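Local coordinates for protein guanine nucleotide exchange factor SRM1 (Saccharomyces cerevisiae, PDB 3OF7) that promotes the exchange of GDP for GTP on the small GTPases GSP1 and GSP2, binds chromatin and controls RNA metabolism and transport, at residues Lys203-Gln208 with Leu219-Met224; His148-Leu153 with Ala162-Gly167; Thr429-Ile434 with Glu454-Arg459. All coordinates share one frame; numbering follows the deposited sequence.

Followed from the N terminus, the chain first makes interaction 2, where 148-153 and 162-167 close a beta hairpin, and then interaction 1, where 203-208 and 219-224 close the corresponding hairpin of the next sheet of the beta-propeller. Interaction 3 comes last and closes a longer excursion, joining the start of strand 432-439 to the C-terminal helix 453-464. The three follow one another in series; none nests in or crosses another. Interactions 1 and 2 touch: Leu163 CD1 packs 3.4 Å from Ile206 O, which brings the two neighbouring sheets together. Interaction 3 lies apart, its nearest atoms about 17 Å from interaction 2 and about 19 Å from interaction 1.

Interaction 1. Residues Lys203-Gln208 with Leu219-Met224; sequences KYNIVQ and LDEEGM
Tyr204 lays one face of its ring against Glu222, whose CB sits over the ring centre at 3.9 Å from the centroid, a CH-pi contact. The carboxyl end of Glu222 reaches the CE1 side of the ring, Glu222 CD lying 3.4 Å from Tyr204 CE1, with ring and carboxylate planes 29° apart. An alanine in place of Tyr204 would probably leave the aliphatic part of Glu222 without its aromatic cover and open a gap beside Glu221 CB. Glu221 turns its carboxylate back to the other segment: OE2 accepts a nearly straight hydrogen bond of 2.8 Å from Asn205 N, on the anti side of the carboxylate. Glu221 N returns a bond to Asn205 O, so this residue is held to Asn205 by side chain and backbone alike. Leu219 pairs with Gln208, farther into the strands. Its carbonyl O takes a 2.8 Å hydrogen bond from Val207 N and a weak one from Gln208 N, the mark of a classic beta bulge. With CG anti to the backbone N (chi1 -179°), its side chain packs on Val207 CG2, 4.0 Å from Leu219 CG. Asp220 opens a type I turn that ends at Gly223; its OD1 accepts from Met224 N at 3.0 Å and, weakly, from Glu222 N and Gly223 N, while OD2 bonds Ser202 OG. The contact thus closes the open end of the hairpin of strands 206-211 and 215-220 in one blade of the propeller. Strand 206-211 is outermost in that sheet, and Leu219 packs on Val225 of strand 225-229 and on Val259 and Ile262 of the next sheet. The N-terminal segment lies alongside, Gln16 and Asn14 bonding to Ile206 O and Asp220 O.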
loop_
_atom_site.group_PDB
_atom_site.type_symbol
_atom_site.label_atom_id
_atom_site.label_comp_id
_atom_site.label_asym_id
_atom_site.label_seq_id
_atom_site.Cartn_x
_atom_site.Cartn_y
_atom_site.Cartn_z
ATOM N N LYS A 203 15.978 -19.776 -5.221
ATOM C CA LYS A 203 17.088 -19.929 -6.168
ATOM C C LYS A 203 17.062 -18.793 -7.196
ATOM O O LYS A 203 17.972 -18.654 -8.013
ATOM C CB LYS A 203 16.995 -21.281 -6.882
ATOM C CG LYS A 203 17.083 -22.493 -5.951
ATOM N N TYR A 204 16.007 -17.984 -7.143
ATOM C CA TYR A 204 15.834 -16.858 -8.056
ATOM C C TYR A 204 15.841 -15.545 -7.290
ATOM O O TYR A 204 15.590 -15.519 -6.082
ATOM C CB TYR A 204 14.526 -17.010 -8.835
ATOM C CG TYR A 204 14.521 -18.198 -9.753
ATOM C CD1 TYR A 204 14.113 -19.457 -9.300
ATOM C CD2 TYR A 204 14.939 -18.078 -11.077
ATOM C CE1 TYR A 204 14.118 -20.563 -10.143
ATOM C CE2 TYR A 204 14.939 -19.180 -11.934
ATOM C CZ TYR A 204 14.533 -20.417 -11.458
ATOM O OH TYR A 204 14.536 -21.508 -12.299
ATOM N N ASN A 205 16.138 -14.456 -7.991
ATOM C CA ASN A 205 16.102 -13.129 -7.390
ATOM C C ASN A 205 14.669 -12.729 -7.061
ATOM O O ASN A 205 13.738 -13.035 -7.813
ATOM C CB ASN A 205 16.708 -12.088 -8.337
ATOM C CG ASN A 205 18.234 -12.060 -8.295
ATOM O OD1 ASN A 205 18.878 -12.850 -7.602
ATOM N ND2 ASN A 205 18.814 -11.127 -9.038
ATOM N N ILE A 206 14.499 -12.041 -5.940
ATOM C CA ILE A 206 13.211 -11.435 -5.613
ATOM C C ILE A 206 13.033 -10.190 -6.487
ATOM O O ILE A 206 13.969 -9.403 -6.643
ATOM C CB ILE A 206 13.127 -11.080 -4.112
ATOM C CG1 ILE A 206 13.363 -12.335 -3.254
ATOM C CG2 ILE A 206 11.774 -10.398 -3.786
ATOM C CD1 ILE A 206 12.482 -13.551 -3.655
ATOM N N VAL A 207 11.845 -10.037 -7.063
ATOM C CA VAL A 207 11.568 -8.953 -8.017
ATOM C C VAL A 207 10.502 -7.951 -7.540
ATOM O O VAL A 207 10.455 -6.813 -8.020
ATOM C CB VAL A 207 11.177 -9.509 -9.412
ATOM C CG1 VAL A 207 12.297 -10.395 -9.973
ATOM C CG2 VAL A 207 9.837 -10.270 -9.366
ATOM N N GLN A 208 9.657 -8.371 -6.597
ATOM C CA GLN A 208 8.557 -7.522 -6.127
ATOM C C GLN A 208 8.113 -7.852 -4.705
ATOM O O GLN A 208 8.135 -9.017 -4.290
ATOM C CB GLN A 208 7.355 -7.616 -7.065
ATOM C CG GLN A 208 6.357 -6.468 -6.886
ATOM C CD GLN A 208 5.007 -6.732 -7.507
ATOM O OE1 GLN A 208 4.719 -7.833 -7.988
ATOM N NE2 GLN A 208 4.157 -5.715 -7.495
ATOM N N LEU A 219 7.697 -11.926 -4.569
ATOM C CA LEU A 219 7.613 -12.590 -5.873
ATOM C C LEU A 219 9.023 -12.743 -6.430
ATOM O O LEU A 219 9.832 -11.813 -6.338
ATOM C CB LEU A 219 6.764 -11.766 -6.846
ATOM C CG LEU A 219 6.528 -12.296 -8.268
ATOM C CD1 LEU A 219 5.798 -13.652 -8.270
ATOM C CD2 LEU A 219 5.719 -11.263 -9.065
ATOM N N ASP A 220 9.330 -13.911 -6.989
ATOM C CA ASP A 220 10.664 -14.105 -7.575
ATOM C C ASP A 220 10.640 -14.173 -9.100
ATOM O O ASP A 220 9.573 -14.144 -9.716
ATOM C CB ASP A 220 11.421 -15.276 -6.922
ATOM C CG ASP A 220 10.931 -16.638 -7.370
ATOM O OD1 ASP A 220 10.154 -16.730 -8.342
ATOM O OD2 ASP A 220 11.339 -17.634 -6.728
ATOM N N GLU A 221 11.829 -14.267 -9.696
ATOM C CA GLU A 221 11.991 -14.262 -11.156
ATOM C C GLU A 221 11.170 -15.314 -11.894
ATOM O O GLU A 221 10.713 -15.056 -13.004
ATOM C CB GLU A 221 13.458 -14.445 -11.535
ATOM C CG GLU A 221 14.376 -13.341 -11.097
ATOM C CD GLU A 221 15.812 -13.630 -11.485
ATOM O OE1 GLU A 221 16.254 -13.113 -12.535
ATOM O OE2 GLU A 221 16.485 -14.387 -10.756
ATOM N N GLU A 222 10.993 -16.494 -11.293
ATOM C CA GLU A 222 10.238 -17.573 -11.953
ATOM C C GLU A 222 8.730 -17.505 -11.697
ATOM O O GLU A 222 7.955 -18.276 -12.273
ATOM C CB GLU A 222 10.807 -18.968 -11.608
ATOM C CG GLU A 222 10.501 -19.480 -10.192
ATOM C CD GLU A 222 10.704 -20.992 -10.044
ATOM O OE1 GLU A 222 10.684 -21.708 -11.064
ATOM O OE2 GLU A 222 10.891 -21.461 -8.900
ATOM N N GLY A 223 8.308 -16.570 -10.847
ATOM C CA GLY A 223 6.886 -16.372 -10.602
ATOM C C GLY A 223 6.358 -17.086 -9.372
ATOM O O GLY A 223 5.148 -17.235 -9.217
ATOM N N MET A 224 7.261 -17.533 -8.504
ATOM C CA MET A 224 6.873 -18.156 -7.237
ATOM C C MET A 224 6.569 -17.050 -6.220
ATOM O O MET A 224 7.277 -16.038 -6.159
ATOM C CB MET A 224 7.983 -19.077 -6.721
ATOM C CG MET A 224 7.606 -19.964 -5.520
ATOM S SD MET A 224 6.502 -21.352 -5.900
ATOM C CE MET A 224 7.672 -22.518 -6.627
#

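Interaction 2. Residues His148-Leu153 with Ala162-Gly167; sequences HKVVQL and ALFSNG
Strands 150-153 and 162-164 run antiparallel, 4.6 Å apart at closest and with their directions 155° apart, and a classic beta bulge places Val151 and Gln152 both opposite Leu163. They form a hairpin of one blade of the RCC1-like beta-propeller. Leu163 O takes a hydrogen bond from Val151 N and a weak one from Gln152 N, and Leu163 N gives one to Gln152 O. Beyond the bulge the side chains of Val150 and Phe164 diverge at their roots, yet Val150 CG2, anti to the carbonyl carbon, settles over one face of the Phe164 ring, 4.0 Å from its centroid and offset toward the rim. Helix 142-145 also packs on this ring through Pro143 and Leu144. Val151 CG2 meets Leu163 CG at 3.8 Å, and its CG1 lies against Ser165 CB. Leu153 CD2 closes on Ala162 CB on the face that turns to Leu80 and Leu82 of strand 78-83. Gln152, on the face shared with Leu163, sends its OE1 to Leu209 N in the next sheet. Outside the strands, the type I turn from Phe164 to Gly167 brings Asn166 against one face of the His148 ring. Asn166 CB makes a CH-pi contact over the imidazole, 3.8 Å from the centroid. Asn166 ND2 stands over the same ring near its rim, 3.4 Å from His148 CD2, with the amide and ring planes 31° apart. Asn166 OD1 bonds Glu168 N, which would limit rotation of the amide. Ser165 N donates to Lys149 O, and Ser165 OG, placed between backbone N and carbonyl carbon (chi1 52°), accepts from Lys149 N at 3.1 Å. A water in the plane of the imidazole links the two side chains, 2.7 Å from His148 ND1 and 2.6 Å from Ser165 OG.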
loop_
_atom_site.group_PDB
_atom_site.type_symbol
_atom_site.label_atom_id
_atom_site.label_comp_id
_atom_site.label_asym_id
_atom_site.label_seq_id
_atom_site.Cartn_x
_atom_site.Cartn_y
_atom_site.Cartn_z
ATOM N N HIS A 148 25.126 -1.591 -5.090
ATOM C CA HIS A 148 23.740 -1.991 -5.340
ATOM C C HIS A 148 22.807 -0.902 -4.829
ATOM O O HIS A 148 23.216 -0.062 -4.030
ATOM C CB HIS A 148 23.424 -3.339 -4.693
ATOM C CG HIS A 148 24.367 -4.423 -5.103
ATOM N ND1 HIS A 148 24.458 -4.874 -6.400
ATOM C CD2 HIS A 148 25.289 -5.118 -4.395
ATOM C CE1 HIS A 148 25.382 -5.813 -6.474
ATOM N NE2 HIS A 148 25.905 -5.978 -5.272
ATOM N N LYS A 149 21.562 -0.931 -5.296
ATOM C CA LYS A 149 20.574 0.077 -4.929
ATOM C C LYS A 149 19.240 -0.547 -4.549
ATOM O O LYS A 149 18.935 -1.666 -4.953
ATOM C CB LYS A 149 20.382 1.064 -6.085
ATOM C CG LYS A 149 21.498 2.107 -6.151
ATOM C CD LYS A 149 21.363 3.035 -7.344
ATOM C CE LYS A 149 22.541 4.007 -7.409
ATOM N NZ LYS A 149 23.852 3.290 -7.386
ATOM N N VAL A 150 18.447 0.191 -3.778
ATOM C CA VAL A 150 17.084 -0.230 -3.466
ATOM C C VAL A 150 16.197 -0.002 -4.689
ATOM O O VAL A 150 16.243 1.070 -5.300
ATOM C CB VAL A 150 16.512 0.557 -2.274
ATOM C CG1 VAL A 150 15.051 0.164 -2.004
ATOM C CG2 VAL A 150 17.379 0.363 -1.020
ATOM N N VAL A 151 15.393 -0.998 -5.041
ATOM C CA VAL A 151 14.435 -0.856 -6.144
ATOM C C VAL A 151 12.988 -0.804 -5.661
ATOM O O VAL A 151 12.111 -0.343 -6.383
ATOM C CB VAL A 151 14.595 -1.948 -7.237
ATOM C CG1 VAL A 151 16.018 -1.924 -7.823
ATOM C CG2 VAL A 151 14.250 -3.335 -6.688
ATOM N N GLN A 152 12.744 -1.269 -4.438
ATOM C CA GLN A 152 11.406 -1.166 -3.844
ATOM C C GLN A 152 11.454 -1.170 -2.320
ATOM O O GLN A 152 12.215 -1.925 -1.724
ATOM C CB GLN A 152 10.476 -2.287 -4.333
ATOM C CG GLN A 152 9.000 -2.027 -3.988
ATOM C CD GLN A 152 8.077 -3.214 -4.220
ATOM O OE1 GLN A 152 8.440 -4.193 -4.874
ATOM N NE2 GLN A 152 6.858 -3.122 -3.682
ATOM N N LEU A 153 10.626 -0.324 -1.709
ATOM C CA LEU A 153 10.417 -0.334 -0.266
ATOM C C LEU A 153 9.035 -0.910 0.037
ATOM O O LEU A 153 8.143 -0.870 -0.801
ATOM C CB LEU A 153 10.576 1.080 0.320
ATOM C CG LEU A 153 11.985 1.691 0.283
ATOM C CD1 LEU A 153 11.935 3.159 0.690
ATOM C CD2 LEU A 153 12.925 0.930 1.205
ATOM N N ALA A 162 13.277 -3.663 2.391
ATOM C CA ALA A 162 13.905 -3.042 1.230
ATOM C C ALA A 162 14.406 -4.130 0.301
ATOM O O ALA A 162 15.147 -5.036 0.726
ATOM C CB ALA A 162 15.062 -2.128 1.655
ATOM N N LEU A 163 13.986 -4.041 -0.957
ATOM C CA LEU A 163 14.421 -4.955 -1.999
ATOM C C LEU A 163 15.541 -4.320 -2.817
ATOM O O LEU A 163 15.380 -3.210 -3.334
ATOM C CB LEU A 163 13.246 -5.305 -2.915
ATOM C CG LEU A 163 13.554 -6.141 -4.161
ATOM C CD1 LEU A 163 14.115 -7.521 -3.781
ATOM C CD2 LEU A 163 12.324 -6.269 -5.052
ATOM N N PHE A 164 16.666 -5.026 -2.939
ATOM C CA PHE A 164 17.839 -4.476 -3.619
ATOM C C PHE A 164 17.968 -4.986 -5.051
ATOM O O PHE A 164 17.404 -6.018 -5.405
ATOM C CB PHE A 164 19.120 -4.743 -2.819
ATOM C CG PHE A 164 19.292 -3.842 -1.632
ATOM C CD1 PHE A 164 18.675 -4.137 -0.413
ATOM C CD2 PHE A 164 20.069 -2.695 -1.724
ATOM C CE1 PHE A 164 18.834 -3.309 0.687
ATOM C CE2 PHE A 164 20.238 -1.851 -0.621
ATOM C CZ PHE A 164 19.622 -2.159 0.586
ATOM N N SER A 165 18.712 -4.243 -5.865
ATOM C CA SER A 165 18.868 -4.557 -7.280
ATOM C C SER A 165 19.597 -5.882 -7.516
ATOM O O SER A 165 19.557 -6.420 -8.623
ATOM C CB SER A 165 19.615 -3.427 -7.985
ATOM O OG SER A 165 20.814 -3.139 -7.296
ATOM N N ASN A 166 20.257 -6.402 -6.486
ATOM C CA ASN A 166 20.899 -7.712 -6.590
ATOM C C ASN A 166 20.024 -8.862 -6.065
ATOM O O ASN A 166 20.502 -9.982 -5.903
ATOM C CB ASN A 166 22.266 -7.703 -5.897
ATOM C CG ASN A 166 22.162 -7.577 -4.387
ATOM O OD1 ASN A 166 21.102 -7.260 -3.838
ATOM N ND2 ASN A 166 23.272 -7.821 -3.705
ATOM N N GLY A 167 18.750 -8.574 -5.790
ATOM C CA GLY A 167 17.799 -9.600 -5.349
ATOM C C GLY A 167 17.742 -9.832 -3.847
ATOM O O GLY A 167 16.919 -10.619 -3.366
HETATM O O HOH W 1 22.941 -4.150 -8.454
#

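Interaction 3. Residues Thr429-Ile434 with Glu454-Arg459; sequences TQDHNI and EDAEKR
Arg459 carries the direct hydrogen bonding of this contact, reaching from the C-terminal helix to two backbone carbonyls of 429-434. NH1 and NH2 grip His432 O together, at 2.9 Å and 2.8 Å, both from the same face of the carbonyl and well above its plane. NH2 also donates to Gln430 O at 2.8 Å, again from above the carbonyl plane, and both oxygens lie close to the guanidinium plane. An extended start (CG anti to the backbone N, chi1 -170°) carries the chain away from the helix backbone toward 429-434. Outside the two segments, NH1 donates to Asn395 O. One water lies within hydrogen-bonding distance of both segments, 2.7 Å from Asp431 OD1 and 2.6 Å from Ala456 O. Van der Waals contact is slight: Ala456 CB lies against the Asp431 side chain, 3.7 Å from Asp431 OD1 and 3.8 Å from Asp431 CB, while Leu451 packs on both Ala456 and Arg459. The contact joins helix 453-464 to the type I turn from Thr429 to His432 and the start of outer strand 432-439 in the propeller sheet that also holds strand 30-34, where Asp30 bonds His432 NE2. Because the arginine is met here by carbonyl oxygens, its charge is probably eased by dipoles; Asp431 OD1, 5.1 Å from Arg459 NH2, could add only a longer-range attraction.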
loop_
_atom_site.group_PDB
_atom_site.type_symbol
_atom_site.label_atom_id
_atom_site.label_comp_id
_atom_site.label_asym_id
_atom_site.label_seq_id
_atom_site.Cartn_x
_atom_site.Cartn_y
_atom_site.Cartn_z
ATOM N N THR A 429 -1.296 21.784 -3.618
ATOM C CA THR A 429 -1.188 20.764 -4.664
ATOM C C THR A 429 -2.002 21.038 -5.928
ATOM O O THR A 429 -1.935 20.255 -6.870
ATOM C CB THR A 429 -1.578 19.352 -4.131
ATOM O OG1 THR A 429 -2.951 19.352 -3.721
ATOM C CG2 THR A 429 -0.706 18.957 -2.958
ATOM N N GLN A 430 -2.753 22.143 -5.965
ATOM C CA GLN A 430 -3.662 22.391 -7.086
ATOM C C GLN A 430 -2.956 22.512 -8.440
ATOM O O GLN A 430 -3.559 22.231 -9.467
ATOM C CB GLN A 430 -4.546 23.616 -6.833
ATOM C CG GLN A 430 -3.793 24.941 -6.775
ATOM C CD GLN A 430 -4.708 26.119 -6.418
ATOM O OE1 GLN A 430 -5.938 26.004 -6.434
ATOM N NE2 GLN A 430 -4.100 27.247 -6.086
ATOM N N ASP A 431 -1.688 22.919 -8.433
ATOM C CA ASP A 431 -0.928 23.040 -9.673
ATOM C C ASP A 431 0.214 22.019 -9.754
ATOM O O ASP A 431 1.207 22.209 -10.475
ATOM C CB ASP A 431 -0.440 24.480 -9.855
ATOM C CG ASP A 431 -1.588 25.461 -9.991
ATOM O OD1 ASP A 431 -2.567 25.143 -10.695
ATOM O OD2 ASP A 431 -1.519 26.556 -9.394
ATOM N N HIS A 432 0.061 20.929 -9.002
ATOM C CA HIS A 432 1.038 19.842 -9.040
ATOM C C HIS A 432 0.549 18.699 -9.896
ATOM O O HIS A 432 -0.652 18.419 -9.964
ATOM C CB HIS A 432 1.341 19.311 -7.637
ATOM C CG HIS A 432 2.446 20.035 -6.940
ATOM N ND1 HIS A 432 2.302 21.313 -6.444
ATOM C CD2 HIS A 432 3.711 19.654 -6.642
ATOM C CE1 HIS A 432 3.434 21.691 -5.878
ATOM N NE2 HIS A 432 4.302 20.699 -5.976
ATOM N N ASN A 433 1.513 18.046 -10.537
ATOM C CA ASN A 433 1.325 16.793 -11.217
ATOM C C ASN A 433 1.640 15.708 -10.177
ATOM O O ASN A 433 2.797 15.476 -9.861
ATOM C CB ASN A 433 2.313 16.746 -12.395
ATOM C CG ASN A 433 2.047 15.609 -13.351
ATOM O OD1 ASN A 433 2.983 15.045 -13.945
ATOM N ND2 ASN A 433 0.783 15.274 -13.529
ATOM N N ILE A 434 0.607 15.081 -9.618
ATOM C CA ILE A 434 0.799 14.035 -8.597
ATOM C C ILE A 434 1.275 12.755 -9.286
ATOM O O ILE A 434 0.658 12.303 -10.256
ATOM C CB ILE A 434 -0.496 13.775 -7.772
ATOM C CG1 ILE A 434 -0.926 15.045 -7.006
ATOM C CG2 ILE A 434 -0.320 12.580 -6.802
ATOM C CD1 ILE A 434 0.132 15.590 -6.016
ATOM N N GLU A 454 2.291 27.432 -17.687
ATOM C CA GLU A 454 1.548 27.136 -18.917
ATOM C C GLU A 454 0.670 25.894 -18.737
ATOM O O GLU A 454 -0.537 25.922 -18.999
ATOM C CB GLU A 454 2.528 26.934 -20.084
ATOM C CG GLU A 454 1.891 26.825 -21.465
ATOM C CD GLU A 454 2.910 26.478 -22.552
ATOM N N ASP A 455 1.285 24.807 -18.282
ATOM C CA ASP A 455 0.565 23.553 -18.088
ATOM C C ASP A 455 -0.472 23.638 -16.961
ATOM O O ASP A 455 -1.564 23.087 -17.086
ATOM C CB ASP A 455 1.548 22.402 -17.849
ATOM C CG ASP A 455 2.286 21.986 -19.111
ATOM O OD1 ASP A 455 1.860 22.372 -20.223
ATOM O OD2 ASP A 455 3.295 21.263 -18.988
ATOM N N ALA A 456 -0.126 24.335 -15.877
ATOM C CA ALA A 456 -1.031 24.503 -14.730
ATOM C C ALA A 456 -2.287 25.267 -15.122
ATOM O O ALA A 456 -3.388 24.885 -14.756
ATOM C CB ALA A 456 -0.325 25.210 -13.590
ATOM N N GLU A 457 -2.111 26.345 -15.882
ATOM C CA GLU A 457 -3.234 27.141 -16.353
ATOM C C GLU A 457 -4.112 26.345 -17.317
ATOM O O GLU A 457 -5.339 26.394 -17.227
ATOM C CB GLU A 457 -2.729 28.432 -17.009
ATOM C CG GLU A 457 -3.721 29.563 -17.000
ATOM C CD GLU A 457 -3.111 30.880 -17.468
ATOM O OE1 GLU A 457 -2.072 30.856 -18.164
ATOM O OE2 GLU A 457 -3.679 31.940 -17.136
ATOM N N LYS A 458 -3.478 25.599 -18.221
ATOM C CA LYS A 458 -4.198 24.752 -19.174
ATOM C C LYS A 458 -5.081 23.705 -18.477
ATOM O O LYS A 458 -6.271 23.573 -18.803
ATOM C CB LYS A 458 -3.217 24.063 -20.128
ATOM C CG LYS A 458 -3.889 23.362 -21.305
ATOM C CD LYS A 458 -2.950 22.349 -21.953
ATOM N N ARG A 459 -4.498 22.968 -17.527
ATOM C CA ARG A 459 -5.249 21.964 -16.755
ATOM C C ARG A 459 -6.376 22.605 -15.938
ATOM O O ARG A 459 -7.510 22.126 -15.961
ATOM C CB ARG A 459 -4.326 21.125 -15.851
ATOM C CG ARG A 459 -5.032 19.915 -15.212
ATOM C CD ARG A 459 -4.110 19.094 -14.305
ATOM N NE ARG A 459 -3.794 19.771 -13.045
ATOM C CZ ARG A 459 -2.933 19.318 -12.142
ATOM N NH1 ARG A 459 -2.281 18.173 -12.344
ATOM N NH2 ARG A 459 -2.710 20.013 -11.031
HETATM O O HOH W 2 -3.455 23.396 -12.586
#